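Local coordinates for nuclear inclusion protein A (Tobacco vein mottling virus, PDB 3MMG) that probably cleaves peptide bonds as a cysteine protease of the potyviral C4 family, related to the 3C-type viral proteases, at residues A[57-66]-A[87-95]. The protein carries 3 engineered substitutions. Numbering follows the deposited sequence.
Sequences IKTMHGEFAV and MAKDFPPFP. Engineered in segment 57-66: Ala65 (natural residue Lys).
The imidazole of His61 stands edge-on over the ring of Phe94, CE1 lying 3.5 Å above its centre with the two planes at 81°. Its CG is set between the backbone N and carbonyl carbon (chi1 62°), and from there NE2 donates to the Pro92 carbonyl O (2.9 Å), the N-H pointing fairly directly at the oxygen. That oxygen lies close to the imidazole plane, yet the nitrogen sits above the carbonyl plane, off the lone pairs. Bond and T-shaped pair together fix the rotation of the ring, while Thr59 OG1 sits over the rim of one of its faces. The same Thr59 oxygen accepts from the His61 backbone N, an ST turn within the type I beta turn that links strands 54-59 and 62-68. This hairpin edges the N-terminal beta-sheet of the chymotrypsin-like, PA-clan fold, and residues 87-95, leaving strand 83-86, pack against it. Farther along, Phe64 turns its edge to one face of Phe91 in a tilted edge-to-face pair (centroids 4.5 Å apart, planes at 50°), and its CZ reaches Pro92 CG at 3.2 Å, a tight contact. Met87 lays CG over the centre of the opposite Phe91 face; beyond it the chain bends, and SD meets Ile57 CD1 tip to tip at 3.8 Å. Thr59 CG2 packs obliquely against Phe94 CZ.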
loop_
_atom_site.group_PDB
_atom_site.type_symbol
_atom_site.label_atom_id
_atom_site.label_comp_id
_atom_site.label_asym_id
_atom_site.label_seq_id
_atom_site.Cartn_x
_atom_site.Cartn_y
_atom_site.Cartn_z
ATOM N N ILE A 57 -10.217 8.335 -6.342
ATOM C CA ILE A 57 -9.617 8.183 -5.024
ATOM C C ILE A 57 -10.648 8.599 -3.982
ATOM O O ILE A 57 -11.033 9.779 -3.938
ATOM C CB ILE A 57 -8.368 9.066 -4.909
ATOM C CG1 ILE A 57 -7.391 8.713 -6.041
ATOM C CG2 ILE A 57 -7.737 8.923 -3.501
ATOM C CD1 ILE A 57 -6.892 9.894 -6.849
ATOM N N LYS A 58 -11.079 7.654 -3.151
ATOM C CA LYS A 58 -12.030 7.959 -2.086
ATOM C C LYS A 58 -11.309 8.094 -0.763
ATOM O O LYS A 58 -10.548 7.209 -0.386
ATOM C CB LYS A 58 -13.152 6.937 -1.983
ATOM C CG LYS A 58 -14.255 7.390 -1.010
ATOM C CD LYS A 58 -15.499 6.527 -1.111
ATOM C CE LYS A 58 -16.636 7.116 -0.268
ATOM N NZ LYS A 58 -17.127 8.478 -0.733
ATOM N N THR A 59 -11.542 9.215 -0.085
ATOM C CA THR A 59 -10.860 9.520 1.170
ATOM C C THR A 59 -11.862 9.949 2.257
ATOM O O THR A 59 -13.012 10.242 1.961
ATOM C CB THR A 59 -9.822 10.662 0.996
ATOM O OG1 THR A 59 -10.492 11.933 1.023
ATOM C CG2 THR A 59 -9.068 10.519 -0.305
ATOM N N MET A 60 -11.396 10.065 3.491
ATOM C CA MET A 60 -12.282 10.513 4.571
ATOM C C MET A 60 -12.749 11.949 4.381
ATOM O O MET A 60 -13.763 12.361 5.011
ATOM C CB MET A 60 -11.614 10.349 5.956
ATOM C CG MET A 60 -10.473 11.284 6.243
ATOM S SD MET A 60 -10.067 11.337 8.008
ATOM C CE MET A 60 -11.554 10.771 8.750
ATOM N N HIS A 61 -12.024 12.703 3.545
ATOM C CA HIS A 61 -12.317 14.129 3.345
ATOM C C HIS A 61 -12.780 14.468 1.923
ATOM O O HIS A 61 -12.829 15.652 1.541
ATOM C CB HIS A 61 -11.147 15.016 3.798
ATOM C CG HIS A 61 -9.867 14.801 3.034
ATOM N ND1 HIS A 61 -8.980 13.782 3.321
ATOM C CD2 HIS A 61 -9.296 15.517 2.033
ATOM C CE1 HIS A 61 -7.937 13.857 2.507
ATOM N NE2 HIS A 61 -8.099 14.908 1.720
ATOM N N GLY A 62 -13.125 13.441 1.151
ATOM C CA GLY A 62 -13.793 13.658 -0.130
ATOM C C GLY A 62 -13.485 12.553 -1.115
ATOM O O GLY A 62 -12.658 11.670 -0.834
ATOM N N GLU A 63 -14.140 12.606 -2.265
ATOM C CA GLU A 63 -13.952 11.619 -3.319
ATOM C C GLU A 63 -13.529 12.345 -4.593
ATOM O O GLU A 63 -14.200 13.273 -5.043
ATOM C CB GLU A 63 -15.244 10.835 -3.552
ATOM C CG GLU A 63 -15.119 9.753 -4.634
ATOM C CD GLU A 63 -16.362 8.896 -4.705
ATOM O OE1 GLU A 63 -16.857 8.448 -3.638
ATOM O OE2 GLU A 63 -16.857 8.697 -5.832
ATOM N N PHE A 64 -12.420 11.904 -5.169
ATOM C CA PHE A 64 -11.727 12.687 -6.190
ATOM C C PHE A 64 -11.515 11.860 -7.437
ATOM O O PHE A 64 -10.751 10.886 -7.441
ATOM C CB PHE A 64 -10.417 13.232 -5.618
ATOM C CG PHE A 64 -10.616 13.993 -4.331
ATOM C CD1 PHE A 64 -10.249 13.439 -3.097
ATOM C CD2 PHE A 64 -11.265 15.224 -4.338
ATOM C CE1 PHE A 64 -10.490 14.134 -1.891
ATOM C CE2 PHE A 64 -11.496 15.915 -3.147
ATOM C CZ PHE A 64 -11.112 15.372 -1.936
ATOM N N ALA A 65 -12.246 12.233 -8.481
ATOM C CA ALA A 65 -12.207 11.519 -9.736
ATOM C C ALA A 65 -11.192 12.167 -10.650
ATOM O O ALA A 65 -11.541 12.985 -11.503
ATOM C CB ALA A 65 -13.609 11.486 -10.376
ATOM N N VAL A 66 -9.925 11.799 -10.478
ATOM C CA VAL A 66 -8.823 12.481 -11.179
ATOM C C VAL A 66 -8.787 12.142 -12.680
ATOM O O VAL A 66 -8.140 12.831 -13.478
ATOM C CB VAL A 66 -7.443 12.268 -10.474
ATOM C CG1 VAL A 66 -7.495 12.760 -9.026
ATOM C CG2 VAL A 66 -7.022 10.820 -10.496
ATOM N N MET A 87 -0.592 14.348 -6.382
ATOM C CA MET A 87 -1.892 14.871 -6.774
ATOM C C MET A 87 -1.779 16.332 -7.213
ATOM O O MET A 87 -0.869 17.074 -6.788
ATOM C CB MET A 87 -2.861 14.746 -5.603
ATOM C CG MET A 87 -3.166 13.285 -5.207
ATOM S SD MET A 87 -4.149 12.456 -6.475
ATOM C CE MET A 87 -2.940 11.368 -7.208
ATOM N N ALA A 88 -2.743 16.752 -8.039
ATOM C CA ALA A 88 -2.891 18.161 -8.416
ATOM C C ALA A 88 -3.139 19.123 -7.227
ATOM O O ALA A 88 -3.617 18.720 -6.158
ATOM C CB ALA A 88 -4.045 18.259 -9.420
ATOM N N LYS A 89 -2.884 20.416 -7.430
ATOM C CA LYS A 89 -3.050 21.385 -6.353
ATOM C C LYS A 89 -4.499 21.464 -5.813
ATOM O O LYS A 89 -4.707 21.759 -4.627
ATOM C CB LYS A 89 -2.510 22.758 -6.782
ATOM C CG LYS A 89 -2.325 23.736 -5.619
ATOM C CD LYS A 89 -1.595 25.000 -6.064
ATOM C CE LYS A 89 -1.482 25.960 -4.869
ATOM N NZ LYS A 89 -0.748 27.209 -5.223
ATOM N N ASP A 90 -5.492 21.168 -6.664
ATOM C CA ASP A 90 -6.906 21.192 -6.237
ATOM C C ASP A 90 -7.364 19.941 -5.455
ATOM O O ASP A 90 -8.530 19.828 -5.021
ATOM C CB ASP A 90 -7.819 21.461 -7.432
ATOM C CG ASP A 90 -7.760 22.917 -7.880
ATOM O OD1 ASP A 90 -8.222 23.791 -7.116
ATOM O OD2 ASP A 90 -7.240 23.157 -8.977
ATOM N N PHE A 91 -6.457 18.983 -5.286
ATOM C CA PHE A 91 -6.754 17.823 -4.455
ATOM C C PHE A 91 -6.341 18.226 -3.045
ATOM O O PHE A 91 -5.182 18.576 -2.833
ATOM C CB PHE A 91 -5.894 16.653 -4.941
ATOM C CG PHE A 91 -6.180 15.350 -4.236
ATOM C CD1 PHE A 91 -6.846 14.325 -4.906
ATOM C CD2 PHE A 91 -5.774 15.152 -2.918
ATOM C CE1 PHE A 91 -7.103 13.096 -4.262
ATOM C CE2 PHE A 91 -6.038 13.938 -2.249
ATOM C CZ PHE A 91 -6.700 12.917 -2.932
ATOM N N PRO A 92 -7.283 18.195 -2.071
ATOM C CA PRO A 92 -6.971 18.632 -0.715
ATOM C C PRO A 92 -6.017 17.630 -0.039
ATOM O O PRO A 92 -6.303 16.436 -0.007
ATOM C CB PRO A 92 -8.349 18.639 -0.022
ATOM C CG PRO A 92 -9.156 17.669 -0.756
ATOM C CD PRO A 92 -8.679 17.723 -2.198
ATOM N N PRO A 93 -4.860 18.104 0.441
ATOM C CA PRO A 93 -3.874 17.148 0.966
ATOM C C PRO A 93 -4.200 16.504 2.309
ATOM O O PRO A 93 -5.019 17.014 3.079
ATOM C CB PRO A 93 -2.612 17.992 1.128
ATOM C CG PRO A 93 -3.095 19.372 1.280
ATOM C CD PRO A 93 -4.350 19.485 0.453
ATOM N N PHE A 94 -3.542 15.372 2.555
ATOM C CA PHE A 94 -3.560 14.664 3.840
ATOM C C PHE A 94 -2.526 15.301 4.785
ATOM O O PHE A 94 -1.648 16.041 4.333
ATOM C CB PHE A 94 -3.137 13.217 3.584
ATOM C CG PHE A 94 -4.147 12.409 2.835
ATOM C CD1 PHE A 94 -4.178 12.428 1.430
ATOM C CD2 PHE A 94 -5.071 11.619 3.525
ATOM C CE1 PHE A 94 -5.105 11.632 0.716
ATOM C CE2 PHE A 94 -6.028 10.842 2.825
ATOM C CZ PHE A 94 -6.049 10.849 1.438
ATOM N N PRO A 95 -2.607 14.987 6.095
ATOM C CA PRO A 95 -1.527 15.346 7.012
ATOM C C PRO A 95 -0.236 14.598 6.668
ATOM O O PRO A 95 -0.230 13.766 5.751
ATOM C CB PRO A 95 -2.066 14.917 8.384
ATOM C CG PRO A 95 -3.104 13.943 8.104
ATOM C CD PRO A 95 -3.706 14.293 6.790
#